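Local coordinates for 1,4-dihydroxy-2-naphthoyl-CoA hydrolase (Prochlorococcus marinus, PDB 2HX5), which probably hydrolyses 1,4-dihydroxy-2-naphthoyl-CoA to 1,4-dihydroxy-2-naphthoate and CoA, a step in the biosynthesis of phylloquinone (vitamin K1), at residues Trp33-Trp38 / Phe100-Phe106. Numbering follows the deposited sequence.
Sequences WCHESW and FQVHFEF
C34 sets its CB over the centre of one face of the F104 ring, 3.6 Å from the centroid and almost exactly on the ring normal, a CH-pi contact at the heart of a hotdog fold, in which helix 29-45 packs across the curved antiparallel sheet. The helix crosses strand 99-108 steeply, the local axes 9.7 Å apart at 113°, and F100, V102, F104 and F106 all point from the strand toward it. With SG anti to the carbonyl carbon (chi1 -70°), the C34 sulfur is carried along the strand toward F106: it leans over the same face of F104, 3.5 Å from F104 CG, and meets the F106 ring at its edge, so one sulfur bridges two aromatic rings. The other face of F104 is covered by V102 CG1. With an alanine at F104, C34 CB and SG would probably lose the ring face they rest on, and a gap would be likely to open between helix and strand. Toward the strand's start, the W38 indole meets F100 obliquely, the ring planes at 40°, with W38 CZ2 3.8 Å from F100 CZ; F53 and W140 also meet this indole. At the other end F106 CE2 comes to the edge of the W33 indole, near its plane, 3.9 Å from W33 CE3. S37 OG donates to C34 O at 2.9 Å, beside the helical bond from W38 N to that oxygen, and this buried hydroxyl sits at the rim of the F104 ring, S37 OG 3.2 Å from F104 CE2.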
loop_
_atom_site.group_PDB
_atom_site.type_symbol
_atom_site.label_atom_id
_atom_site.label_comp_id
_atom_site.label_asym_id
_atom_site.label_seq_id
_atom_site.Cartn_x
_atom_site.Cartn_y
_atom_site.Cartn_z
ATOM N N TRP A 33 -9.983 -1.215 -2.311
ATOM C CA TRP A 33 -11.204 -1.860 -1.815
ATOM C C TRP A 33 -12.143 -2.264 -2.954
ATOM O O TRP A 33 -12.814 -3.310 -2.924
ATOM C CB TRP A 33 -11.974 -0.969 -0.845
ATOM C CG TRP A 33 -11.195 -0.590 0.412
ATOM C CD1 TRP A 33 -10.010 -1.068 0.836
ATOM C CD2 TRP A 33 -11.550 0.438 1.311
ATOM N NE1 TRP A 33 -9.626 -0.438 1.997
ATOM C CE2 TRP A 33 -10.553 0.504 2.312
ATOM C CE3 TRP A 33 -12.643 1.309 1.382
ATOM C CZ2 TRP A 33 -10.606 1.428 3.360
ATOM C CZ3 TRP A 33 -12.696 2.195 2.426
ATOM C CH2 TRP A 33 -11.686 2.248 3.403
ATOM N N CYS A 34 -12.251 -1.394 -3.957
ATOM C CA CYS A 34 -13.065 -1.742 -5.125
ATOM C C CYS A 34 -12.565 -2.974 -5.838
ATOM O O CYS A 34 -13.295 -3.937 -6.077
ATOM C CB CYS A 34 -13.076 -0.588 -6.101
ATOM S SG CYS A 34 -13.983 0.914 -5.616
ATOM N N HIS A 35 -11.271 -2.997 -6.117
ATOM C CA HIS A 35 -10.704 -4.115 -6.834
ATOM C C HIS A 35 -10.874 -5.402 -6.042
ATOM O O HIS A 35 -11.275 -6.462 -6.559
ATOM C CB HIS A 35 -9.252 -3.854 -7.193
ATOM C CG HIS A 35 -8.651 -4.791 -8.212
ATOM N ND1 HIS A 35 -8.412 -6.136 -7.978
ATOM C CD2 HIS A 35 -8.191 -4.532 -9.458
ATOM C CE1 HIS A 35 -7.810 -6.641 -9.054
ATOM N NE2 HIS A 35 -7.711 -5.704 -9.972
ATOM N N GLU A 36 -10.578 -5.318 -4.740
ATOM C CA GLU A 36 -10.760 -6.518 -3.911
ATOM C C GLU A 36 -12.212 -6.967 -3.848
ATOM O O GLU A 36 -12.490 -8.161 -3.833
ATOM C CB GLU A 36 -10.282 -6.267 -2.484
ATOM C CG GLU A 36 -8.803 -6.018 -2.339
ATOM C CD GLU A 36 -8.266 -5.901 -0.916
ATOM O OE1 GLU A 36 -9.095 -6.014 0.004
ATOM O OE2 GLU A 36 -7.037 -5.738 -0.768
ATOM N N SER A 37 -13.166 -6.036 -3.816
ATOM C CA SER A 37 -14.586 -6.437 -3.813
ATOM C C SER A 37 -15.030 -7.060 -5.123
ATOM O O SER A 37 -15.913 -7.906 -5.148
ATOM C CB SER A 37 -15.510 -5.280 -3.433
ATOM O OG SER A 37 -15.718 -4.370 -4.507
ATOM N N TRP A 38 -14.433 -6.615 -6.226
ATOM C CA TRP A 38 -14.685 -7.213 -7.530
ATOM C C TRP A 38 -14.187 -8.683 -7.524
ATOM O O TRP A 38 -14.896 -9.609 -7.915
ATOM C CB TRP A 38 -14.009 -6.397 -8.621
ATOM C CG TRP A 38 -13.994 -7.078 -9.972
ATOM C CD1 TRP A 38 -15.058 -7.514 -10.667
ATOM C CD2 TRP A 38 -12.841 -7.345 -10.768
ATOM N NE1 TRP A 38 -14.656 -8.041 -11.877
ATOM C CE2 TRP A 38 -13.288 -7.955 -11.964
ATOM C CE3 TRP A 38 -11.472 -7.118 -10.599
ATOM C CZ2 TRP A 38 -12.384 -8.398 -12.981
ATOM C CZ3 TRP A 38 -10.612 -7.481 -11.613
ATOM C CH2 TRP A 38 -11.066 -8.132 -12.776
ATOM N N PHE A 100 -16.071 -4.039 -19.990
ATOM C CA PHE A 100 -17.085 -3.876 -18.972
ATOM C C PHE A 100 -16.619 -2.827 -17.950
ATOM O O PHE A 100 -15.411 -2.503 -17.865
ATOM C CB PHE A 100 -17.443 -5.209 -18.292
ATOM C CG PHE A 100 -16.386 -5.759 -17.383
ATOM C CD1 PHE A 100 -15.328 -6.491 -17.891
ATOM C CD2 PHE A 100 -16.446 -5.533 -16.014
ATOM C CE1 PHE A 100 -14.331 -6.981 -17.080
ATOM C CE2 PHE A 100 -15.447 -6.024 -15.184
ATOM C CZ PHE A 100 -14.390 -6.758 -15.742
ATOM N N GLN A 101 -17.557 -2.306 -17.195
ATOM C CA GLN A 101 -17.208 -1.475 -16.028
ATOM C C GLN A 101 -18.036 -1.934 -14.834
ATOM O O GLN A 101 -19.008 -2.665 -14.977
ATOM C CB GLN A 101 -17.357 -0.009 -16.370
ATOM C CG GLN A 101 -18.686 0.427 -16.730
ATOM C CD GLN A 101 -18.717 1.863 -17.266
ATOM O OE1 GLN A 101 -17.701 2.444 -17.751
ATOM N NE2 GLN A 101 -19.859 2.448 -17.134
ATOM N N VAL A 102 -17.535 -1.575 -13.651
ATOM C CA VAL A 102 -18.175 -1.838 -12.388
ATOM C C VAL A 102 -18.271 -0.537 -11.632
ATOM O O VAL A 102 -17.269 0.139 -11.482
ATOM C CB VAL A 102 -17.441 -2.908 -11.541
ATOM C CG1 VAL A 102 -18.265 -3.247 -10.346
ATOM C CG2 VAL A 102 -17.102 -4.163 -12.412
ATOM N N HIS A 103 -19.469 -0.258 -11.140
ATOM C CA HIS A 103 -19.740 0.859 -10.258
ATOM C C HIS A 103 -19.799 0.316 -8.826
ATOM O O HIS A 103 -20.404 -0.753 -8.573
ATOM C CB HIS A 103 -21.047 1.558 -10.644
ATOM C CG HIS A 103 -21.370 2.761 -9.833
ATOM N ND1 HIS A 103 -22.133 2.661 -8.694
ATOM C CD2 HIS A 103 -21.118 4.088 -10.025
ATOM C CE1 HIS A 103 -22.337 3.875 -8.207
ATOM N NE2 HIS A 103 -21.725 4.758 -8.998
ATOM N N PHE A 104 -19.204 1.043 -7.876
ATOM C CA PHE A 104 -19.111 0.643 -6.506
ATOM C C PHE A 104 -19.700 1.753 -5.676
ATOM O O PHE A 104 -19.243 2.909 -5.755
ATOM C CB PHE A 104 -17.640 0.480 -6.121
ATOM C CG PHE A 104 -16.870 -0.512 -6.969
ATOM C CD1 PHE A 104 -16.298 -0.163 -8.172
ATOM C CD2 PHE A 104 -16.742 -1.833 -6.532
ATOM C CE1 PHE A 104 -15.592 -1.074 -8.935
ATOM C CE2 PHE A 104 -16.034 -2.717 -7.284
ATOM C CZ PHE A 104 -15.450 -2.335 -8.488
ATOM N N GLU A 105 -20.673 1.442 -4.825
ATOM C CA GLU A 105 -21.236 2.436 -3.905
ATOM C C GLU A 105 -20.913 2.013 -2.460
ATOM O O GLU A 105 -21.166 0.847 -2.104
ATOM C CB GLU A 105 -22.742 2.482 -4.119
ATOM C CG GLU A 105 -23.459 3.386 -3.267
ATOM C CD GLU A 105 -24.979 3.288 -3.500
ATOM O OE1 GLU A 105 -25.408 3.408 -4.652
ATOM O OE2 GLU A 105 -25.706 3.041 -2.529
ATOM N N PHE A 106 -20.361 2.913 -1.652
ATOM C CA PHE A 106 -19.962 2.616 -0.274
ATOM C C PHE A 106 -20.873 3.347 0.655
ATOM O O PHE A 106 -20.967 4.597 0.559
ATOM C CB PHE A 106 -18.549 3.123 -0.024
ATOM C CG PHE A 106 -17.497 2.386 -0.788
ATOM C CD1 PHE A 106 -17.251 2.719 -2.100
ATOM C CD2 PHE A 106 -16.724 1.373 -0.190
ATOM C CE1 PHE A 106 -16.295 2.045 -2.827
ATOM C CE2 PHE A 106 -15.734 0.705 -0.907
ATOM C CZ PHE A 106 -15.529 1.031 -2.241
#